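Local coordinates for protein AceL NrdHF-1-1 Intein (Metagenome, PDB 6ZGQ) that belongs to the naturally split class 3 inteins, which excise themselves and join the flanking protein segments, and is here a linked, splice-inactive variant, at residues K139-T144 with S151-S156; E57-E62 with V70-R75; D97-I102 with R112-D117. All coordinates share one frame; numbering follows the deposited sequence.

How the contacts relate
Contacts 1 and 3 are antiparallel hairpins of an all-beta chain; contact 2 joins a strand to its neighbour's end and the following turn. Contact 1 is almost wholly buried in the core; contacts 2 and 3 are only partly buried, and contact 3 lies farthest out. Contacts 1 and 3 share one sheet, where Val152 N bonds to Ile101 O; contact 2 belongs to a separate three-stranded sheet and reaches contact 1 through His74, bonded to Thr153, and Arg75, bonded to Lys139 O, and contact 3 through Phe61 against Phe100. Chemistry follows depth: polar groups of contact 1 find mostly protein partners, contact 2 rests on proline and aromatic packing, and contact 3 carries charged side chains at its margin.

Contact 1. Residues K139-T144 with S151-S156; sequences KSFVVT and SVTGAS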
loop_
_atom_site.group_PDB
_atom_site.type_symbol
_atom_site.label_atom_id
_atom_site.label_comp_id
_atom_site.label_asym_id
_atom_site.label_seq_id
_atom_site.Cartn_x
_atom_site.Cartn_y
_atom_site.Cartn_z
ATOM N N LYS A 139 9.298 6.280 0.362
ATOM C CA LYS A 139 7.939 6.871 0.328
ATOM C C LYS A 139 6.861 5.861 -0.078
ATOM O O LYS A 139 5.709 6.258 -0.284
ATOM C CB LYS A 139 7.869 8.102 -0.593
ATOM C CG LYS A 139 8.824 9.243 -0.247
ATOM C CD LYS A 139 8.609 10.474 -1.128
ATOM C CE LYS A 139 8.963 10.259 -2.597
ATOM N NZ LYS A 139 10.425 10.116 -2.851
ATOM N N SER A 140 7.230 4.578 -0.190
ATOM C CA SER A 140 6.280 3.481 -0.467
ATOM C C SER A 140 6.877 2.153 0.006
ATOM O O SER A 140 8.109 2.037 0.076
ATOM C CB SER A 140 5.923 3.427 -1.952
ATOM O OG SER A 140 6.924 2.762 -2.705
ATOM N N PHE A 141 6.015 1.184 0.339
ATOM C CA PHE A 141 6.436 -0.137 0.856
ATOM C C PHE A 141 5.465 -1.230 0.390
ATOM O O PHE A 141 4.412 -0.916 -0.170
ATOM C CB PHE A 141 6.602 -0.109 2.389
ATOM C CG PHE A 141 5.361 0.305 3.141
ATOM C CD1 PHE A 141 4.389 -0.626 3.461
ATOM C CD2 PHE A 141 5.168 1.624 3.522
ATOM C CE1 PHE A 141 3.246 -0.252 4.147
ATOM C CE2 PHE A 141 4.029 2.002 4.207
ATOM C CZ PHE A 141 3.063 1.065 4.513
ATOM N N VAL A 142 5.851 -2.494 0.592
ATOM C CA VAL A 142 5.123 -3.666 0.072
ATOM C C VAL A 142 4.205 -4.215 1.173
ATOM O O VAL A 142 4.652 -4.416 2.311
ATOM C CB VAL A 142 6.107 -4.752 -0.461
ATOM C CG1 VAL A 142 5.380 -5.982 -0.996
ATOM C CG2 VAL A 142 6.988 -4.178 -1.562
ATOM N N VAL A 143 2.928 -4.405 0.829
ATOM C CA VAL A 143 1.921 -5.030 1.711
ATOM C C VAL A 143 1.477 -6.355 1.080
ATOM O O VAL A 143 1.540 -6.495 -0.150
ATOM C CB VAL A 143 0.694 -4.108 1.954
ATOM C CG1 VAL A 143 1.072 -2.895 2.797
ATOM C CG2 VAL A 143 0.044 -3.661 0.650
ATOM N N THR A 144 1.069 -7.307 1.928
ATOM C CA THR A 144 0.536 -8.622 1.527
ATOM C C THR A 144 -0.933 -8.709 1.970
ATOM O O THR A 144 -1.227 -8.449 3.144
ATOM C CB THR A 144 1.361 -9.733 2.189
ATOM O OG1 THR A 144 2.740 -9.405 2.013
ATOM C CG2 THR A 144 1.053 -11.111 1.592
ATOM N N SER A 151 1.822 -6.062 -3.105
ATOM C CA SER A 151 1.665 -4.855 -3.936
ATOM C C SER A 151 2.308 -3.659 -3.240
ATOM O O SER A 151 2.550 -3.721 -2.027
ATOM C CB SER A 151 0.187 -4.573 -4.215
ATOM O OG SER A 151 -0.553 -4.368 -3.017
ATOM N N VAL A 152 2.595 -2.603 -4.008
ATOM C CA VAL A 152 3.232 -1.373 -3.499
ATOM C C VAL A 152 2.104 -0.425 -3.079
ATOM O O VAL A 152 1.124 -0.288 -3.817
ATOM C CB VAL A 152 4.159 -0.727 -4.569
ATOM C CG1 VAL A 152 4.698 0.635 -4.139
ATOM C CG2 VAL A 152 5.320 -1.660 -4.904
ATOM N N THR A 153 2.223 0.164 -1.886
ATOM C CA THR A 153 1.264 1.156 -1.373
ATOM C C THR A 153 2.043 2.349 -0.805
ATOM O O THR A 153 3.223 2.190 -0.471
ATOM C CB THR A 153 0.329 0.536 -0.315
ATOM O OG1 THR A 153 -0.834 1.357 -0.204
ATOM C CG2 THR A 153 1.008 0.402 1.050
ATOM N N GLY A 154 1.408 3.521 -0.726
ATOM C CA GLY A 154 2.064 4.737 -0.225
ATOM C C GLY A 154 2.370 4.688 1.264
ATOM O O GLY A 154 1.568 4.143 2.037
ATOM N N ALA A 155 3.528 5.240 1.641
ATOM C CA ALA A 155 3.885 5.602 3.025
ATOM C C ALA A 155 3.286 6.972 3.353
ATOM O O ALA A 155 2.900 7.698 2.428
ATOM C CB ALA A 155 5.398 5.640 3.184
ATOM N N SER A 156 3.161 7.292 4.648
ATOM C CA SER A 156 2.761 8.631 5.117
ATOM C C SER A 156 3.980 9.550 5.025
ATOM O O SER A 156 5.098 9.114 5.334
ATOM C CB SER A 156 2.210 8.581 6.549
ATOM O OG SER A 156 2.887 7.610 7.336
HETATM O O HOH W 1 -1.239 -6.357 -1.234
#
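Ser151 and Val143 exchange two backbone bonds, Ser151 N to Val143 O and Val143 N to Ser151 O, both 3.0 Å long. Ser151 OG suits this end of the hairpin because it can bond in several directions: it shares a water with Val143 O and also meets Gln68. Val152 and Val142 point to the face opposite the one that carries Ser151, Val143, Thr153 and Phe141. The CG1 of Val152, anti to the backbone N (chi1 173°), lies 3.4 Å from Ser140 OG, a hydroxyl bonded to Phe35 O. Thr153 N donates to Phe141 O at 3.0 Å, and the bond from Phe141 N to Thr153 O answers it. The side chain of Thr153 divides its work. CG2 sits over the face of the Phe141 ring, 4.2 Å from the ring centre, as a CH-pi contact, and lies 3.7 Å from Val143 CG1, whereas OG1 bonds to His74 and Gln68. Gly154, without a side chain, forms a non-hydrogen-bonded pair with Ser140, the CA atoms 4.4 Å apart. Ala155, in all likelihood the alanine engineered in place of the intein's terminal asparagine, gives its N-H to Lys139 O at 3.1 Å from well above the carbonyl plane. Its CB lies near Phe141 CE2. This is the last hairpin of the all-beta intein (HINT) fold. Arg75 NH1 bonds to Lys139 O; its approach to Ala155 O is unusually short and the exact geometry doubtful. The positive charge lies near both carbonyls and may polarise them, the second at what is probably the C-terminal splice junction.

Contact 2. Residues E57-E62 with V70-R75; sequences EIYHFE and VSPNHR
Glu57 and Pro72 cross at about a right angle, the CG methylene of the glutamate 3.6 Å from CG of the proline ring. The aliphatic part of Glu57 can thus cover an apolar ring while its OE1 carries on to His122 NE2. Replacing Glu57 by an alanine would probably leave His122 without this carboxylate partner and uncover the outer carbons of Pro72. Tyr59 crosses the same proline likewise: its CD1 lies 3.7 Å from Pro72 CA, and CE1 is 3.9 Å from Pro72 CB, while the ring stacks with that of His122. Glu57 and Tyr59 touch neighbouring parts of the proline ring, whose CD lies 3.7 Å from Glu57 O, a buried carbonyl with no hydrogen-bond partner in the model. Residues 71-74 form a type I turn, closed by His74 N to Ser71 O at 3.1 Å, for which proline is well suited at the second position. The Ser-Pro-Asn-His sequence resembles the TxxH pattern of intein block B. Just before it, Val70 is the last residue paired with strand 57-63, through a nearly straight bond of 2.8 Å from Tyr59 N to Val70 O and a return bond from Val70 N to Tyr59 O. Val70 CG2, between the backbone N and the carbonyl carbon, meets the edge of the Phe61 ring, 4.0 Å from CE1, the two side chains again crossing near a right angle.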
loop_
_atom_site.group_PDB
_atom_site.type_symbol
_atom_site.label_atom_id
_atom_site.label_comp_id
_atom_site.label_asym_id
_atom_site.label_seq_id
_atom_site.Cartn_x
_atom_site.Cartn_y
_atom_site.Cartn_z
ATOM N N GLU A 57 -14.368 5.220 7.686
ATOM C CA GLU A 57 -14.561 5.127 6.230
ATOM C C GLU A 57 -13.285 4.619 5.557
ATOM O O GLU A 57 -12.167 4.914 6.022
ATOM C CB GLU A 57 -15.079 6.438 5.621
ATOM C CG GLU A 57 -14.119 7.599 5.702
ATOM C CD GLU A 57 -14.738 8.878 5.182
ATOM O OE1 GLU A 57 -15.376 8.841 4.107
ATOM O OE2 GLU A 57 -14.589 9.918 5.853
ATOM N N ILE A 58 -13.478 3.836 4.494
ATOM C CA ILE A 58 -12.423 3.037 3.856
ATOM C C ILE A 58 -12.645 3.047 2.342
ATOM O O ILE A 58 -13.810 3.106 1.907
ATOM C CB ILE A 58 -12.440 1.590 4.423
ATOM C CG1 ILE A 58 -11.095 0.890 4.240
ATOM C CG2 ILE A 58 -13.582 0.770 3.831
ATOM C CD1 ILE A 58 -10.932 -0.295 5.157
ATOM N N TYR A 59 -11.534 3.041 1.590
ATOM C CA TYR A 59 -11.480 2.802 0.131
ATOM C C TYR A 59 -10.838 1.432 -0.094
ATOM O O TYR A 59 -9.660 1.242 0.267
ATOM C CB TYR A 59 -10.659 3.879 -0.587
ATOM C CG TYR A 59 -11.460 5.124 -0.822
ATOM C CD1 TYR A 59 -11.629 6.059 0.189
ATOM C CD2 TYR A 59 -12.094 5.345 -2.039
ATOM C CE1 TYR A 59 -12.379 7.202 -0.012
ATOM C CE2 TYR A 59 -12.854 6.483 -2.247
ATOM C CZ TYR A 59 -12.999 7.403 -1.227
ATOM O OH TYR A 59 -13.747 8.530 -1.439
ATOM N N HIS A 60 -11.637 0.504 -0.638
ATOM C CA HIS A 60 -11.240 -0.880 -0.924
ATOM C C HIS A 60 -11.037 -1.018 -2.432
ATOM O O HIS A 60 -12.017 -0.976 -3.190
ATOM C CB HIS A 60 -12.294 -1.879 -0.407
ATOM C CG HIS A 60 -11.934 -3.311 -0.646
ATOM N ND1 HIS A 60 -12.878 -4.308 -0.745
ATOM C CD2 HIS A 60 -10.734 -3.911 -0.826
ATOM C CE1 HIS A 60 -12.276 -5.463 -0.965
ATOM N NE2 HIS A 60 -10.972 -5.251 -1.013
ATOM N N PHE A 61 -9.762 -1.107 -2.833
ATOM C CA PHE A 61 -9.327 -1.382 -4.213
ATOM C C PHE A 61 -9.189 -2.907 -4.360
ATOM O O PHE A 61 -8.498 -3.507 -3.543
ATOM C CB PHE A 61 -7.973 -0.702 -4.486
ATOM C CG PHE A 61 -8.015 0.807 -4.469
ATOM C CD1 PHE A 61 -7.995 1.508 -3.270
ATOM C CD2 PHE A 61 -8.049 1.524 -5.652
ATOM C CE1 PHE A 61 -8.020 2.891 -3.256
ATOM C CE2 PHE A 61 -8.085 2.907 -5.644
ATOM C CZ PHE A 61 -8.070 3.593 -4.443
ATOM N N GLU A 62 -9.849 -3.517 -5.356
ATOM C CA GLU A 62 -9.848 -4.982 -5.541
ATOM C C GLU A 62 -9.907 -5.364 -7.027
ATOM O O GLU A 62 -10.840 -4.971 -7.734
ATOM C CB GLU A 62 -11.016 -5.646 -4.790
ATOM C CG GLU A 62 -10.959 -7.176 -4.816
ATOM C CD GLU A 62 -12.024 -7.865 -3.978
ATOM O OE1 GLU A 62 -13.022 -7.221 -3.598
ATOM O OE2 GLU A 62 -11.863 -9.072 -3.698
ATOM N N VAL A 70 -7.708 1.073 2.492
ATOM C CA VAL A 70 -6.963 2.278 2.864
ATOM C C VAL A 70 -7.924 3.402 3.305
ATOM O O VAL A 70 -9.123 3.353 2.979
ATOM C CB VAL A 70 -6.063 2.716 1.677
ATOM C CG1 VAL A 70 -5.269 1.529 1.136
ATOM C CG2 VAL A 70 -6.878 3.342 0.550
ATOM N N SER A 71 -7.396 4.378 4.051
ATOM C CA SER A 71 -8.136 5.591 4.441
ATOM C C SER A 71 -8.323 6.499 3.220
ATOM O O SER A 71 -7.586 6.379 2.247
ATOM C CB SER A 71 -7.390 6.337 5.549
ATOM O OG SER A 71 -7.182 5.493 6.666
ATOM N N PRO A 72 -9.312 7.413 3.257
ATOM C CA PRO A 72 -9.543 8.338 2.138
ATOM C C PRO A 72 -8.302 9.084 1.608
ATOM O O PRO A 72 -8.178 9.228 0.390
ATOM C CB PRO A 72 -10.554 9.333 2.713
ATOM C CG PRO A 72 -11.312 8.538 3.726
ATOM C CD PRO A 72 -10.302 7.603 4.334
ATOM N N ASN A 73 -7.407 9.512 2.510
ATOM C CA ASN A 73 -6.231 10.340 2.164
ATOM C C ASN A 73 -4.942 9.524 2.115
ATOM O O ASN A 73 -3.860 10.115 2.088
ATOM C CB ASN A 73 -6.047 11.514 3.140
ATOM C CG ASN A 73 -7.235 12.448 3.157
ATOM O OD1 ASN A 73 -7.777 12.796 2.110
ATOM N ND2 ASN A 73 -7.648 12.858 4.341
ATOM N N HIS A 74 -5.059 8.192 2.113
ATOM C CA HIS A 74 -3.917 7.288 1.902
ATOM C C HIS A 74 -3.360 7.491 0.490
ATOM O O HIS A 74 -4.141 7.660 -0.455
ATOM C CB HIS A 74 -4.309 5.828 2.088
ATOM C CG HIS A 74 -3.156 4.901 1.919
ATOM N ND1 HIS A 74 -2.139 4.824 2.842
ATOM C CD2 HIS A 74 -2.834 4.047 0.923
ATOM C CE1 HIS A 74 -1.250 3.940 2.434
ATOM N NE2 HIS A 74 -1.642 3.461 1.266
ATOM N N ARG A 75 -2.029 7.484 0.362
ATOM C CA ARG A 75 -1.347 7.680 -0.920
ATOM C C ARG A 75 -1.356 6.353 -1.693
ATOM O O ARG A 75 -0.793 5.356 -1.214
ATOM C CB ARG A 75 0.080 8.208 -0.695
ATOM C CG ARG A 75 0.115 9.635 -0.154
ATOM C CD ARG A 75 1.483 10.033 0.375
ATOM N NE ARG A 75 2.507 10.023 -0.678
ATOM C CZ ARG A 75 3.494 9.128 -0.801
ATOM N NH1 ARG A 75 3.644 8.135 0.063
ATOM N NH2 ARG A 75 4.353 9.230 -1.807
#

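Contact 3. Residues D97-I102 with R112-D117; sequences DKYFII and RIKSTD
Lys98 O receives the N-H of Ser115 at 2.9 Å, in the carbonyl plane, and Ser115 OG also lies 2.8 Å from this oxygen. Whether the hydroxyl proton goes there is unsettled, as another acceptor is near; OG itself takes a bond from Ser95 N. With OG between the backbone N and the carbonyl carbon (chi1 53°), the small serine brings its hydroxyl back toward Lys98 O as the chain enters the 3-10 segment 115-117. Before the turn Ile113 N donates to Phe100 O at 3.1 Å, while the return bond from Phe100 N to Ile113 O is weak, bent to 132°. Tyr99 and Lys114 run side by side, CE2 of the ring 3.5 Å from CG of the lysine, whose amino group continues to Glu96. On the other face, Ile102 CD1 reaches Ile113 CG2 at 3.6 Å as the two branched chains cross, an apolar fit next to Phe100. Strand 98-104 of this hairpin also pairs with strands 75-80 and 150-154; Arg112 reaches Glu79 of the former by a salt bridge, and Phe100 stacks on Phe66 at the start of strand 66-70.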
loop_
_atom_site.group_PDB
_atom_site.type_symbol
_atom_site.label_atom_id
_atom_site.label_comp_id
_atom_site.label_asym_id
_atom_site.label_seq_id
_atom_site.Cartn_x
_atom_site.Cartn_y
_atom_site.Cartn_z
ATOM N N ASP A 97 -3.990 3.799 -18.810
ATOM C CA ASP A 97 -2.577 4.228 -18.817
ATOM C C ASP A 97 -1.969 4.334 -17.407
ATOM O O ASP A 97 -0.781 4.680 -17.289
ATOM C CB ASP A 97 -2.407 5.549 -19.606
ATOM C CG ASP A 97 -2.853 6.792 -18.828
ATOM O OD1 ASP A 97 -3.806 6.708 -18.020
ATOM O OD2 ASP A 97 -2.247 7.865 -19.045
ATOM N N LYS A 98 -2.769 4.044 -16.366
ATOM C CA LYS A 98 -2.303 4.012 -14.961
ATOM C C LYS A 98 -2.328 2.569 -14.455
ATOM O O LYS A 98 -3.366 1.908 -14.566
ATOM C CB LYS A 98 -3.181 4.882 -14.050
ATOM C CG LYS A 98 -3.027 6.389 -14.231
ATOM C CD LYS A 98 -3.972 7.146 -13.314
ATOM C CE LYS A 98 -4.432 8.460 -13.918
ATOM N NZ LYS A 98 -5.691 8.921 -13.273
ATOM N N TYR A 99 -1.205 2.117 -13.888
ATOM C CA TYR A 99 -0.976 0.717 -13.507
ATOM C C TYR A 99 -0.593 0.617 -12.038
ATOM O O TYR A 99 0.325 1.321 -11.614
ATOM C CB TYR A 99 0.153 0.130 -14.361
ATOM C CG TYR A 99 -0.158 0.150 -15.833
ATOM C CD1 TYR A 99 0.074 1.286 -16.601
ATOM C CD2 TYR A 99 -0.706 -0.957 -16.455
ATOM C CE1 TYR A 99 -0.225 1.311 -17.953
ATOM C CE2 TYR A 99 -1.011 -0.943 -17.802
ATOM C CZ TYR A 99 -0.766 0.189 -18.550
ATOM O OH TYR A 99 -1.069 0.198 -19.891
ATOM N N PHE A 100 -1.303 -0.234 -11.281
ATOM C CA PHE A 100 -0.920 -0.607 -9.909
ATOM C C PHE A 100 0.228 -1.622 -9.984
ATOM O O PHE A 100 0.378 -2.306 -11.011
ATOM C CB PHE A 100 -2.117 -1.163 -9.120
ATOM C CG PHE A 100 -3.153 -0.127 -8.773
ATOM C CD1 PHE A 100 -2.814 0.985 -8.015
ATOM C CD2 PHE A 100 -4.470 -0.273 -9.191
ATOM C CE1 PHE A 100 -3.768 1.932 -7.684
ATOM C CE2 PHE A 100 -5.423 0.680 -8.879
ATOM C CZ PHE A 100 -5.074 1.779 -8.117
ATOM N N ILE A 101 1.021 -1.693 -8.908
ATOM C CA ILE A 101 2.299 -2.419 -8.870
ATOM C C ILE A 101 2.165 -3.645 -7.952
ATOM O O ILE A 101 2.047 -3.476 -6.733
ATOM C CB ILE A 101 3.442 -1.487 -8.387
ATOM C CG1 ILE A 101 3.470 -0.192 -9.220
ATOM C CG2 ILE A 101 4.795 -2.194 -8.449
ATOM C CD1 ILE A 101 4.367 0.900 -8.662
ATOM N N ILE A 102 2.140 -4.843 -8.560
ATOM C CA ILE A 102 2.143 -6.153 -7.879
ATOM C C ILE A 102 3.588 -6.681 -7.888
ATOM O O ILE A 102 4.311 -6.476 -8.884
ATOM C CB ILE A 102 1.186 -7.165 -8.577
ATOM C CG1 ILE A 102 -0.270 -6.680 -8.519
ATOM C CG2 ILE A 102 1.285 -8.557 -7.960
ATOM C CD1 ILE A 102 -1.215 -7.463 -9.408
ATOM N N ARG A 112 2.691 -5.058 -13.595
ATOM C CA ARG A 112 1.881 -3.840 -13.679
ATOM C C ARG A 112 0.520 -4.222 -14.263
ATOM O O ARG A 112 0.469 -4.772 -15.368
ATOM C CB ARG A 112 2.603 -2.777 -14.522
ATOM C CG ARG A 112 3.921 -2.320 -13.904
ATOM C CD ARG A 112 5.040 -2.322 -14.928
ATOM N NE ARG A 112 6.318 -1.884 -14.363
ATOM C CZ ARG A 112 7.368 -2.668 -14.127
ATOM N NH1 ARG A 112 7.328 -3.970 -14.388
ATOM N NH2 ARG A 112 8.471 -2.142 -13.614
ATOM N N ILE A 113 -0.548 -3.981 -13.492
ATOM C CA ILE A 113 -1.935 -4.290 -13.897
ATOM C C ILE A 113 -2.688 -2.982 -14.147
ATOM O O ILE A 113 -2.474 -2.013 -13.412
ATOM C CB ILE A 113 -2.664 -5.178 -12.856
ATOM C CG1 ILE A 113 -2.642 -4.549 -11.452
ATOM C CG2 ILE A 113 -2.034 -6.564 -12.829
ATOM C CD1 ILE A 113 -3.863 -4.872 -10.625
ATOM N N LYS A 114 -3.525 -2.958 -15.193
ATOM C CA LYS A 114 -4.351 -1.790 -15.538
ATOM C C LYS A 114 -5.269 -1.464 -14.356
ATOM O O LYS A 114 -5.919 -2.370 -13.833
ATOM C CB LYS A 114 -5.175 -2.049 -16.811
ATOM C CG LYS A 114 -4.379 -1.937 -18.101
ATOM C CD LYS A 114 -5.197 -2.332 -19.317
ATOM C CE LYS A 114 -6.190 -1.253 -19.710
ATOM N NZ LYS A 114 -7.096 -1.740 -20.788
ATOM N N SER A 115 -5.270 -0.194 -13.929
ATOM C CA SER A 115 -6.100 0.283 -12.813
ATOM C C SER A 115 -7.595 0.072 -13.113
ATOM O O SER A 115 -8.380 -0.092 -12.176
ATOM C CB SER A 115 -5.809 1.752 -12.501
ATOM O OG SER A 115 -5.911 2.557 -13.657
ATOM N N THR A 116 -7.958 0.061 -14.403
ATOM C CA THR A 116 -9.338 -0.167 -14.865
ATOM C C THR A 116 -9.785 -1.623 -14.629
ATOM O O THR A 116 -10.961 -1.927 -14.818
ATOM C CB THR A 116 -9.502 0.212 -16.355
ATOM O OG1 THR A 116 -8.485 -0.434 -17.127
ATOM C CG2 THR A 116 -9.392 1.722 -16.552
ATOM N N ASP A 117 -8.856 -2.497 -14.219
ATOM C CA ASP A 117 -9.160 -3.899 -13.846
ATOM C C ASP A 117 -9.399 -3.995 -12.331
ATOM O O ASP A 117 -9.591 -5.096 -11.832
ATOM C CB ASP A 117 -8.002 -4.861 -14.191
ATOM C CG ASP A 117 -7.852 -5.154 -15.690
ATOM O OD1 ASP A 117 -8.708 -4.759 -16.504
ATOM O OD2 ASP A 117 -6.853 -5.808 -16.043
#